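Local structure of protein-glutamine gamma-glutamyltransferase (Pseudomonas aeruginosa PAO1, 6G49) at residues 58-62 / 276-280; 73-77 / 138-142; 124-130 / 154-160; 262-268 / 285-291. The protein shows transglutaminase activity in vitro, joining glutamine and lysine side chains of proteins, through its periplasmic domain, most of which is present here, and is critical for bacterial viability. Where two conformers were deposited one is given. Numbering follows the deposited sequence.

Contact 1: 58-62 / 276-280; sequences RVRFE and GNYLL. With PO4 (phosphate ion), chain H.
The strongest polar link is made by Arg-60, which reaches across to the turn before the opposite strand: NH2 donates to Gly-276 O at 2.7 Å and NE to Asn-277 O at 3.3 Å. The same NH2 also donates a very short hydrogen bond, 2.4 Å, to O1 of a phosphate, probably from the crystallisation liquor. The frame is an antiparallel pair, strand 58-61 against strand 278-280 at 154°, axes 4.6 Å apart, inside a six-stranded antiparallel sheet that joins the TgpA N-terminal region to the transglutaminase-like region. Val-59 and Leu-279 form the hydrogen-bonded pair, with Val-59 N to Leu-279 O and Leu-279 N to Val-59 O both 2.8 Å; Arg-58 and Leu-280 are the non-hydrogen-bonded pair, CA to CA 4.5 Å. Asn-277, with positive phi (59°/49°), and Tyr-278 both face Asn-273 in a G1 bulge. On the sheet face of Val-59 and Leu-279, the side chains approach to 4.5 Å between CB atoms, and Trp-73 covers Val-59 and Phe-61. Tyr-278, whose CA-to-CB bond points toward strand 58-61, takes chi1 p and sets its ring beside the aliphatic part of Arg-58, with Arg-58 CD 3.4 Å from Tyr-278 CE1.

Contact 2: 73-77 / 138-142; sequences WRALT and SDFHL
Strand 73-77 runs beside a loop without regular structure, and Arg-74 is its first residue to meet it. Its CA-to-CB bond points toward that loop; with chi1 and chi2 t and chi3 m, the side chain runs out straight and then bends at CD, passing Phe-140 O, 3.2 Å from Arg-74 CD, and bringing NH1 to 2.8 Å from Asp-139 O. Phe-140 CB lies over one face of the guanidinium, whose NH2 makes a salt bridge with Glu-291. At Ala-75 the strand kinks (phi/psi -108°/-55°): Ala-75 and Leu-76 both face Ala-265 in a classic beta bulge. The CB of Ala-75 points away, while its carbonyl O sits 3.4 Å from His-141 CD2; a water lies 3.1 Å from Ala-75 O and accepts a hydrogen bond from Leu-142 N at 2.9 Å. The strand belongs to the large antiparallel sheet of the domain, and the loop, between strands 134-136 and 142-144, folds over it. Leu-76 CA packs 3.8 Å from His-141 CB, the two residues' CA atoms being 5.3 Å apart. Thr-77, chi1 p, donates a hydrogen bond from OG1 to Asp-139 OD2 at 2.6 Å, and a second water joins Thr-77 N (3.1 Å) to the same OD2 (2.6 Å). The other carboxylate oxygen, Asp-139 OD1, accepts from His-141 ND1 at 2.6 Å, a His-carboxylate hydrogen bond within the loop; Phe-140 between them has a left-handed backbone (67°/30°).

Contact 3: 124-130 / 154-160; sequences LDVAQTD and YRVSSWP
Strand 127-129 runs antiparallel to strand 154-158 at 150°, axes 4.6 Å apart, as an outermost strand of the six-stranded antiparallel sheet. Gln-128 and Ser-157 form the hydrogen-bonded pair, with Gln-128 N to Ser-157 O 2.8 Å and Ser-157 N to Gln-128 O 2.9 Å. Ala-127 with Ser-158 and Thr-129 with Val-156 are the flanking non-hydrogen-bonded pairs, CA atoms 4.3 and 4.5 Å apart. The ladder continues past the strand: Val-126, preceded by a cis peptide bond, exchanges bonds with Trp-159 (Trp-159 N to Val-126 O 2.9 Å, Val-126 N to Trp-159 O 3.1 Å), and Asp-130 N reaches Arg-155 O at 3.2 Å. On the face of Ala-127, Thr-129, Val-156 and Ser-158, Ala-127 CB packs 4.1 Å from Val-156 CG1, and Leu-142 covers Ala-127 and Thr-129. On the face of Gln-128 and Ser-157, Gln-128 (chi1 and chi2 both m) sets its CG 3.7 Å from Trp-159 CZ3 and folds back so that NE2 bonds Ala-127 O at 2.8 Å. Side chains close both ends: Ser-158 OG donates to Leu-124 O at 2.7 Å, and Asp-130, chi1 p, accepts Arg-155 N on OD1 at 3.0 Å.

Contact 4: 262-268 / 285-291; sequences RVVAGYQ and DAHAWVE
Backbone hydrogen bonds carry this antiparallel pair, strand 262-265 against 286-291 at 146° with axes 4.5 Å apart. Arg-262 with Glu-291, Val-264 with Trp-289 and Gly-266 with His-287 are hydrogen-bonded pairs; Val-264 N to Trp-289 O is 2.8 Å. Glu-291 N to Arg-262 O, the longest, is 3.1 Å. The chain turns a corner at Gly-266 (173°/-133°), after which Gln-268 N still reaches Asp-285 O at 2.8 Å. This strand pair belongs to the central sheet of the papain-like transglutaminase core and presents His-287, by similarity an active-site residue; its NE2 bonds Asp-303, and Cys-243, the probable nucleophile, touches it. Among charges, Arg-262 NE meets Glu-291 OE1 in a 2.7 Å salt bridge, both residues at chi1 p; Glu-291 OE2 also pairs with Arg-164 and Arg-74. Apolar contacts centre on Trp-289, chi1 p: Val-264 CB stands 3.7 Å from the centroid of its five-membered ring, a CH-pi contact. Gln-268 CB lies 3.7 Å from His-287 CD2.

Contacts 2 and 4 share the large sheet, centres 10 Å apart: Trp-73 N lies 2.8 Å from Tyr-267 O, and Arg-74 NH2 forms a 2.6 Å salt bridge with Glu-291 OE2, joining the N-terminal region to the transglutaminase core. Contacts 1 and 3 lie in the other sheet, centres 15 Å apart. Trp-73, in the large sheet, packs its CH2 3.8 Å from Phe-61 CZ of contact 1, and its CE3 3.7 Å from Leu-124 CD2 of contact 3. Contact 4 holds His-287, by similarity an active-site residue; the side chain of Ala-75 in contact 2 is about 10 Å from that of His-287 and that of Leu-124 in contact 3 about 11 Å, whereas contact 1 lies away from the site.

Contact 1: 58-62 / 276-280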
# COMPACT_ATOMS: atom_id res chain seq x y z
N ARG A 58 -0.62 -16.87 -7.61
CA ARG A 58 -0.04 -17.94 -6.82
C ARG A 58 1.46 -17.68 -6.79
O ARG A 58 2.00 -17.10 -7.71
CB ARG A 58 -0.40 -19.31 -7.39
CG ARG A 58 -1.86 -19.63 -7.18
CD ARG A 58 -2.26 -20.92 -7.85
NE ARG A 58 -2.36 -20.75 -9.28
CZ ARG A 58 -2.40 -21.76 -10.13
NH1 ARG A 58 -2.33 -23.00 -9.69
NH2 ARG A 58 -2.50 -21.52 -11.42
N VAL A 59 2.11 -18.11 -5.72
CA VAL A 59 3.53 -17.82 -5.51
C VAL A 59 4.21 -19.05 -4.94
O VAL A 59 3.74 -19.64 -3.99
CB VAL A 59 3.77 -16.63 -4.56
CG1 VAL A 59 5.25 -16.29 -4.44
CG2 VAL A 59 3.04 -15.41 -4.98
N ARG A 60 5.41 -19.32 -5.45
CA ARG A 60 6.26 -20.39 -4.95
C ARG A 60 7.64 -19.78 -4.63
O ARG A 60 8.27 -19.23 -5.51
CB ARG A 60 6.38 -21.51 -5.99
CG ARG A 60 6.71 -22.87 -5.41
CD ARG A 60 6.51 -23.97 -6.45
NE ARG A 60 5.28 -24.75 -6.29
CZ ARG A 60 4.46 -25.06 -7.28
NH1 ARG A 60 4.71 -24.65 -8.51
NH2 ARG A 60 3.38 -25.79 -7.06
N PHE A 61 8.10 -19.89 -3.39
CA PHE A 61 9.37 -19.35 -2.98
C PHE A 61 10.49 -20.39 -3.20
O PHE A 61 10.21 -21.60 -3.06
CB PHE A 61 9.30 -18.98 -1.50
CG PHE A 61 8.64 -17.63 -1.27
CD1 PHE A 61 7.28 -17.52 -1.09
CD2 PHE A 61 9.42 -16.50 -1.28
CE1 PHE A 61 6.71 -16.26 -0.89
CE2 PHE A 61 8.87 -15.24 -1.06
CZ PHE A 61 7.51 -15.15 -0.86
N GLU A 62 11.70 -19.92 -3.53
CA GLU A 62 12.87 -20.84 -3.62
C GLU A 62 13.16 -21.48 -2.26
O GLU A 62 13.42 -22.70 -2.19
CB GLU A 62 14.06 -20.10 -4.19
CG GLU A 62 13.92 -19.84 -5.68
CD GLU A 62 15.21 -19.52 -6.40
OE1 GLU A 62 16.26 -19.56 -5.74
OE2 GLU A 62 15.15 -19.20 -7.62
N GLY A 276 0.64 -28.52 -2.77
CA GLY A 276 1.37 -28.03 -3.94
C GLY A 276 2.59 -27.21 -3.64
O GLY A 276 3.30 -26.87 -4.55
N ASN A 277 2.84 -26.86 -2.36
CA ASN A 277 3.91 -26.07 -1.91
C ASN A 277 3.90 -24.66 -2.56
O ASN A 277 4.91 -24.19 -3.11
CB ASN A 277 5.27 -26.72 -2.15
CG ASN A 277 6.34 -26.03 -1.35
OD1 ASN A 277 6.11 -25.58 -0.24
ND2 ASN A 277 7.50 -25.88 -1.95
N TYR A 278 2.72 -24.03 -2.50
CA TYR A 278 2.62 -22.66 -3.01
C TYR A 278 1.61 -21.90 -2.16
O TYR A 278 0.77 -22.47 -1.43
CB TYR A 278 2.24 -22.64 -4.48
CG TYR A 278 0.93 -23.24 -4.89
CD1 TYR A 278 -0.26 -22.52 -4.91
CD2 TYR A 278 0.89 -24.53 -5.42
CE1 TYR A 278 -1.45 -23.08 -5.32
CE2 TYR A 278 -0.29 -25.09 -5.86
CZ TYR A 278 -1.47 -24.36 -5.85
OH TYR A 278 -2.65 -24.90 -6.26
N LEU A 279 1.69 -20.56 -2.28
CA LEU A 279 0.73 -19.65 -1.68
C LEU A 279 -0.28 -19.20 -2.75
O LEU A 279 0.11 -18.85 -3.87
CB LEU A 279 1.44 -18.39 -1.16
CG LEU A 279 2.17 -18.46 0.18
CD1 LEU A 279 2.59 -17.05 0.56
CD2 LEU A 279 1.35 -19.05 1.30
N LEU A 280 -1.55 -19.23 -2.39
CA LEU A 280 -2.60 -18.59 -3.16
C LEU A 280 -2.83 -17.19 -2.54
O LEU A 280 -2.90 -17.04 -1.33
CB LEU A 280 -3.89 -19.39 -3.09
CG LEU A 280 -3.76 -20.78 -3.71
CD1 LEU A 280 -3.56 -21.78 -2.61
CD2 LEU A 280 -4.95 -21.12 -4.56
P PO4 H . 0.34 -27.26 -8.90
O1 PO4 H . 1.77 -26.65 -8.66
O2 PO4 H . -0.42 -27.63 -7.64
O3 PO4 H . -0.56 -26.40 -9.78
O4 PO4 H . 0.33 -28.59 -9.64
O HOH W 1 6.65 -21.76 -1.60

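Contact 2: 73-77 / 138-142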
# COMPACT_ATOMS: atom_id res chain seq x y z
N TRP A 73 2.43 -7.56 -0.90
CA TRP A 73 2.51 -7.66 -2.34
C TRP A 73 2.15 -6.32 -2.99
O TRP A 73 0.95 -6.04 -3.14
CB TRP A 73 1.65 -8.80 -2.90
CG TRP A 73 1.82 -10.11 -2.21
CD1 TRP A 73 1.01 -10.63 -1.26
CD2 TRP A 73 2.90 -11.06 -2.38
NE1 TRP A 73 1.51 -11.84 -0.81
CE2 TRP A 73 2.65 -12.11 -1.50
CE3 TRP A 73 4.02 -11.08 -3.21
CZ2 TRP A 73 3.52 -13.20 -1.40
CZ3 TRP A 73 4.88 -12.16 -3.11
CH2 TRP A 73 4.59 -13.19 -2.24
N ARG A 74 3.15 -5.50 -3.29
CA ARG A 74 2.90 -4.19 -3.93
C ARG A 74 2.39 -4.42 -5.34
O ARG A 74 2.94 -5.23 -6.11
CB ARG A 74 4.11 -3.26 -4.01
CG ARG A 74 3.83 -1.90 -4.66
CD ARG A 74 5.04 -0.95 -4.71
NE ARG A 74 5.67 -0.74 -3.42
CZ ARG A 74 5.97 0.45 -2.91
NH1 ARG A 74 5.86 1.52 -3.69
NH2 ARG A 74 6.33 0.55 -1.64
N ALA A 75 1.32 -3.69 -5.71
CA ALA A 75 0.84 -3.57 -7.08
C ALA A 75 1.14 -2.21 -7.66
O ALA A 75 1.75 -2.09 -8.74
CB ALA A 75 -0.62 -3.88 -7.18
N LEU A 76 0.68 -1.16 -6.97
CA LEU A 76 0.88 0.21 -7.49
C LEU A 76 0.85 1.17 -6.31
O LEU A 76 0.49 0.80 -5.21
CB LEU A 76 -0.19 0.58 -8.52
CG LEU A 76 -1.60 0.83 -8.00
CD1 LEU A 76 -2.33 1.74 -9.00
CD2 LEU A 76 -2.37 -0.47 -7.79
N THR A 77 1.21 2.43 -6.57
CA THR A 77 0.99 3.52 -5.62
C THR A 77 -0.02 4.48 -6.20
O THR A 77 -0.17 4.61 -7.43
CB THR A 77 2.23 4.32 -5.19
OG1 THR A 77 2.56 5.30 -6.20
CG2 THR A 77 3.40 3.44 -4.85
N SER A 138 9.34 4.81 -10.95
CA SER A 138 9.87 5.74 -9.99
C SER A 138 9.22 5.58 -8.60
O SER A 138 9.86 5.92 -7.62
CB SER A 138 9.72 7.21 -10.46
OG SER A 138 8.49 7.47 -11.12
N ASP A 139 7.98 5.03 -8.55
CA ASP A 139 7.28 4.81 -7.29
C ASP A 139 7.43 3.34 -6.81
O ASP A 139 6.60 2.87 -5.99
CB ASP A 139 5.82 5.21 -7.43
CG ASP A 139 5.02 4.29 -8.34
OD1 ASP A 139 5.69 3.58 -9.18
OD2 ASP A 139 3.77 4.30 -8.27
N PHE A 140 8.41 2.62 -7.40
CA PHE A 140 8.80 1.27 -6.97
C PHE A 140 7.68 0.27 -7.24
O PHE A 140 7.61 -0.72 -6.56
CB PHE A 140 9.20 1.25 -5.50
CG PHE A 140 10.36 2.17 -5.21
CD1 PHE A 140 11.65 1.77 -5.50
CD2 PHE A 140 10.16 3.48 -4.78
CE1 PHE A 140 12.72 2.64 -5.36
CE2 PHE A 140 11.24 4.33 -4.63
CZ PHE A 140 12.51 3.91 -4.91
N HIS A 141 6.86 0.48 -8.25
CA HIS A 141 5.94 -0.55 -8.71
C HIS A 141 6.37 -1.00 -10.11
O HIS A 141 7.02 -0.26 -10.83
CB HIS A 141 4.48 -0.05 -8.69
CG HIS A 141 3.99 0.50 -9.97
ND1 HIS A 141 4.28 1.78 -10.37
CD2 HIS A 141 3.19 -0.00 -10.94
CE1 HIS A 141 3.71 2.02 -11.54
NE2 HIS A 141 3.04 0.93 -11.93
N LEU A 142 5.97 -2.22 -10.45
CA LEU A 142 6.30 -2.85 -11.72
C LEU A 142 5.20 -2.58 -12.75
O LEU A 142 4.07 -2.99 -12.57
CB LEU A 142 6.42 -4.37 -11.44
CG LEU A 142 7.54 -4.82 -10.52
CD1 LEU A 142 7.33 -6.28 -10.18
CD2 LEU A 142 8.89 -4.61 -11.17
O HOH W 2 4.35 -3.68 -8.54
O HOH W 3 1.50 3.60 -9.40

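Contact 3: 124-130 / 154-160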
# COMPACT_ATOMS: atom_id res chain seq x y z
N LEU A 124 6.82 -8.35 -3.83
CA LEU A 124 7.34 -7.70 -2.62
C LEU A 124 8.34 -6.62 -3.03
O LEU A 124 9.15 -6.75 -3.94
CB LEU A 124 8.08 -8.72 -1.74
CG LEU A 124 7.33 -10.00 -1.37
CD1 LEU A 124 8.28 -10.91 -0.63
CD2 LEU A 124 6.09 -9.73 -0.50
N ASP A 125 8.24 -5.47 -2.34
CA ASP A 125 9.18 -4.36 -2.56
C ASP A 125 10.57 -4.80 -2.09
O ASP A 125 10.69 -5.63 -1.21
CB ASP A 125 8.67 -3.13 -1.79
CG ASP A 125 9.13 -1.77 -2.29
OD1 ASP A 125 9.26 -1.60 -3.50
OD2 ASP A 125 9.31 -0.87 -1.43
N VAL A 126 11.67 -4.29 -2.73
CA VAL A 126 11.76 -3.69 -4.02
C VAL A 126 12.05 -4.84 -5.00
O VAL A 126 13.00 -5.63 -4.77
CB VAL A 126 12.88 -2.65 -4.09
CG1 VAL A 126 13.15 -2.22 -5.51
CG2 VAL A 126 12.53 -1.44 -3.24
N ALA A 127 11.29 -4.90 -6.08
CA ALA A 127 11.30 -6.06 -6.96
C ALA A 127 12.08 -5.80 -8.24
O ALA A 127 12.10 -4.72 -8.82
CB ALA A 127 9.91 -6.48 -7.34
N GLN A 128 12.67 -6.92 -8.73
CA GLN A 128 13.21 -7.08 -10.08
C GLN A 128 12.62 -8.37 -10.69
O GLN A 128 12.38 -9.32 -9.93
CB GLN A 128 14.74 -7.20 -10.05
CG GLN A 128 15.40 -6.05 -9.33
CD GLN A 128 15.51 -4.81 -10.17
OE1 GLN A 128 16.59 -4.56 -10.71
NE2 GLN A 128 14.42 -4.02 -10.25
N THR A 129 12.35 -8.40 -12.00
CA THR A 129 11.76 -9.59 -12.61
C THR A 129 12.59 -9.94 -13.84
O THR A 129 13.42 -9.15 -14.30
CB THR A 129 10.29 -9.44 -13.03
OG1 THR A 129 10.21 -8.75 -14.27
CG2 THR A 129 9.47 -8.73 -11.96
N ASP A 130 12.29 -11.11 -14.38
CA ASP A 130 12.86 -11.54 -15.65
C ASP A 130 12.02 -11.13 -16.86
O ASP A 130 12.23 -11.65 -17.98
CB ASP A 130 13.02 -13.07 -15.62
CG ASP A 130 11.71 -13.85 -15.63
OD1 ASP A 130 10.62 -13.33 -15.23
OD2 ASP A 130 11.73 -15.02 -16.05
N TYR A 154 6.12 -15.45 -14.05
CA TYR A 154 7.29 -14.62 -14.01
C TYR A 154 8.10 -14.91 -12.76
O TYR A 154 7.59 -15.45 -11.78
CB TYR A 154 6.96 -13.12 -14.12
CG TYR A 154 6.05 -12.54 -13.07
CD1 TYR A 154 4.69 -12.57 -13.25
CD2 TYR A 154 6.55 -11.85 -11.97
CE1 TYR A 154 3.84 -12.04 -12.29
CE2 TYR A 154 5.70 -11.28 -11.03
CZ TYR A 154 4.34 -11.33 -11.21
OH TYR A 154 3.44 -10.81 -10.30
N ARG A 155 9.38 -14.62 -12.86
CA ARG A 155 10.36 -14.85 -11.81
C ARG A 155 10.76 -13.53 -11.20
O ARG A 155 10.93 -12.56 -11.90
CB ARG A 155 11.56 -15.60 -12.39
CG ARG A 155 11.17 -16.81 -13.22
CD ARG A 155 12.37 -17.65 -13.60
NE ARG A 155 13.21 -17.86 -12.43
CZ ARG A 155 13.23 -18.97 -11.71
NH1 ARG A 155 12.46 -20.00 -12.03
NH2 ARG A 155 14.03 -19.05 -10.65
N VAL A 156 10.90 -13.52 -9.89
CA VAL A 156 11.15 -12.29 -9.12
C VAL A 156 12.32 -12.49 -8.16
O VAL A 156 12.40 -13.54 -7.51
CB VAL A 156 9.90 -11.87 -8.33
CG1 VAL A 156 10.11 -10.52 -7.65
CG2 VAL A 156 8.64 -11.88 -9.22
N SER A 157 13.07 -11.39 -7.95
CA SER A 157 13.94 -11.17 -6.83
C SER A 157 13.51 -9.87 -6.14
O SER A 157 13.38 -8.86 -6.82
CB SER A 157 15.39 -11.04 -7.27
OG SER A 157 15.90 -12.30 -7.70
N SER A 158 13.35 -9.93 -4.83
CA SER A 158 12.98 -8.72 -4.04
C SER A 158 14.02 -8.50 -2.93
O SER A 158 14.45 -9.44 -2.27
CB SER A 158 11.62 -8.92 -3.45
OG SER A 158 10.61 -8.91 -4.46
N TRP A 159 14.22 -7.22 -2.61
CA TRP A 159 15.05 -6.76 -1.50
C TRP A 159 14.21 -5.92 -0.56
O TRP A 159 14.09 -4.70 -0.76
CB TRP A 159 16.19 -5.91 -2.06
CG TRP A 159 17.27 -6.71 -2.71
CD1 TRP A 159 18.44 -7.12 -2.13
CD2 TRP A 159 17.27 -7.22 -4.06
NE1 TRP A 159 19.15 -7.89 -3.02
CE2 TRP A 159 18.49 -7.93 -4.22
CE3 TRP A 159 16.42 -7.11 -5.16
CZ2 TRP A 159 18.83 -8.55 -5.42
CZ3 TRP A 159 16.75 -7.74 -6.35
CH2 TRP A 159 17.93 -8.47 -6.47
N PRO A 160 13.55 -6.53 0.43
CA PRO A 160 12.61 -5.81 1.27
C PRO A 160 13.28 -4.69 2.09
O PRO A 160 12.60 -3.76 2.51
CB PRO A 160 12.08 -6.90 2.21
CG PRO A 160 12.19 -8.16 1.37
CD PRO A 160 13.52 -7.99 0.66

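Contact 4: 262-268 / 285-291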
# COMPACT_ATOMS: atom_id res chain seq x y z
N ARG A 262 2.26 8.48 0.41
CA ARG A 262 1.40 8.01 -0.66
C ARG A 262 0.79 6.68 -0.19
O ARG A 262 1.29 6.06 0.75
CB ARG A 262 2.11 7.88 -2.01
CG ARG A 262 3.35 7.00 -1.98
CD ARG A 262 4.12 7.09 -3.29
NE ARG A 262 5.38 6.40 -3.18
CZ ARG A 262 6.50 6.69 -3.87
NH1 ARG A 262 6.51 7.68 -4.76
NH2 ARG A 262 7.60 5.96 -3.64
N VAL A 263 -0.34 6.38 -0.81
CA VAL A 263 -1.00 5.08 -0.57
C VAL A 263 -0.38 4.03 -1.47
O VAL A 263 -0.18 4.24 -2.69
CB VAL A 263 -2.52 5.23 -0.79
CG1 VAL A 263 -3.22 3.88 -0.79
CG2 VAL A 263 -3.13 6.18 0.23
N VAL A 264 -0.10 2.88 -0.87
CA VAL A 264 0.38 1.70 -1.60
C VAL A 264 -0.80 0.72 -1.67
O VAL A 264 -1.39 0.42 -0.64
CB VAL A 264 1.60 1.06 -0.92
CG1 VAL A 264 2.19 -0.04 -1.79
CG2 VAL A 264 2.69 2.10 -0.66
N ALA A 265 -1.09 0.22 -2.85
CA ALA A 265 -2.16 -0.74 -3.04
C ALA A 265 -1.57 -2.06 -3.56
O ALA A 265 -0.63 -2.08 -4.34
CB ALA A 265 -3.15 -0.23 -4.04
N GLY A 266 -2.18 -3.14 -3.12
CA GLY A 266 -1.76 -4.49 -3.54
C GLY A 266 -2.52 -5.52 -2.77
O GLY A 266 -3.72 -5.43 -2.64
N TYR A 267 -1.80 -6.52 -2.25
CA TYR A 267 -2.40 -7.59 -1.50
C TYR A 267 -1.53 -7.82 -0.27
O TYR A 267 -0.33 -7.51 -0.31
CB TYR A 267 -2.45 -8.88 -2.34
CG TYR A 267 -3.30 -8.76 -3.57
CD1 TYR A 267 -2.81 -8.19 -4.73
CD2 TYR A 267 -4.64 -9.11 -3.50
CE1 TYR A 267 -3.63 -8.01 -5.85
CE2 TYR A 267 -5.47 -8.92 -4.60
CZ TYR A 267 -4.96 -8.36 -5.75
OH TYR A 267 -5.79 -8.19 -6.82
N GLN A 268 -2.12 -8.39 0.79
CA GLN A 268 -1.32 -8.73 1.96
C GLN A 268 -1.69 -10.17 2.35
O GLN A 268 -2.85 -10.41 2.61
CB GLN A 268 -1.52 -7.75 3.11
CG GLN A 268 -0.43 -7.79 4.14
CD GLN A 268 -0.35 -9.02 5.00
OE1 GLN A 268 -1.36 -9.61 5.31
NE2 GLN A 268 0.86 -9.35 5.44
N ASP A 285 -7.65 -10.80 -0.23
CA ASP A 285 -6.39 -10.38 0.37
C ASP A 285 -5.99 -8.97 -0.11
O ASP A 285 -4.90 -8.48 0.29
CB ASP A 285 -5.29 -11.35 0.04
CG ASP A 285 -5.47 -12.72 0.69
OD1 ASP A 285 -5.92 -12.74 1.84
OD2 ASP A 285 -5.29 -13.74 -0.01
N ALA A 286 -6.80 -8.30 -0.92
CA ALA A 286 -6.49 -6.93 -1.42
C ALA A 286 -6.33 -6.02 -0.21
O ALA A 286 -7.05 -6.11 0.81
CB ALA A 286 -7.53 -6.42 -2.35
N HIS A 287 -5.31 -5.15 -0.28
CA HIS A 287 -4.92 -4.35 0.87
C HIS A 287 -4.32 -3.03 0.39
O HIS A 287 -3.84 -2.93 -0.71
CB HIS A 287 -3.95 -5.16 1.72
CG HIS A 287 -3.76 -4.67 3.10
ND1 HIS A 287 -4.85 -4.52 3.93
CD2 HIS A 287 -2.66 -4.32 3.79
CE1 HIS A 287 -4.40 -4.10 5.12
NE2 HIS A 287 -3.05 -3.93 5.06
N ALA A 288 -4.36 -2.07 1.28
CA ALA A 288 -3.81 -0.73 1.08
C ALA A 288 -3.09 -0.30 2.33
O ALA A 288 -3.57 -0.54 3.46
CB ALA A 288 -4.88 0.25 0.72
N TRP A 289 -1.90 0.29 2.17
CA TRP A 289 -1.09 0.75 3.23
C TRP A 289 -0.43 2.09 2.82
O TRP A 289 -0.87 2.71 1.83
CB TRP A 289 -0.12 -0.31 3.73
CG TRP A 289 0.85 -0.83 2.72
CD1 TRP A 289 2.18 -0.52 2.60
CD2 TRP A 289 0.61 -1.89 1.76
NE1 TRP A 289 2.76 -1.24 1.58
CE2 TRP A 289 1.83 -2.10 1.06
CE3 TRP A 289 -0.51 -2.64 1.36
CZ2 TRP A 289 1.97 -3.05 0.05
CZ3 TRP A 289 -0.35 -3.59 0.38
CH2 TRP A 289 0.86 -3.77 -0.29
N VAL A 290 0.58 2.49 3.57
CA VAL A 290 1.18 3.84 3.41
C VAL A 290 2.70 3.69 3.29
O VAL A 290 3.32 2.82 3.89
CB VAL A 290 0.80 4.75 4.59
CG1 VAL A 290 1.50 6.13 4.51
CG2 VAL A 290 -0.71 4.92 4.64
N GLU A 291 3.31 4.62 2.56
CA GLU A 291 4.76 4.89 2.73
C GLU A 291 4.95 6.40 2.78
O GLU A 291 4.22 7.19 2.13
CB GLU A 291 5.62 4.19 1.68
CG GLU A 291 5.35 4.61 0.26
CD GLU A 291 6.10 3.78 -0.78
OE1 GLU A 291 5.98 4.06 -1.97
OE2 GLU A 291 6.78 2.82 -0.38
O HOH W 4 -4.02 -13.39 3.88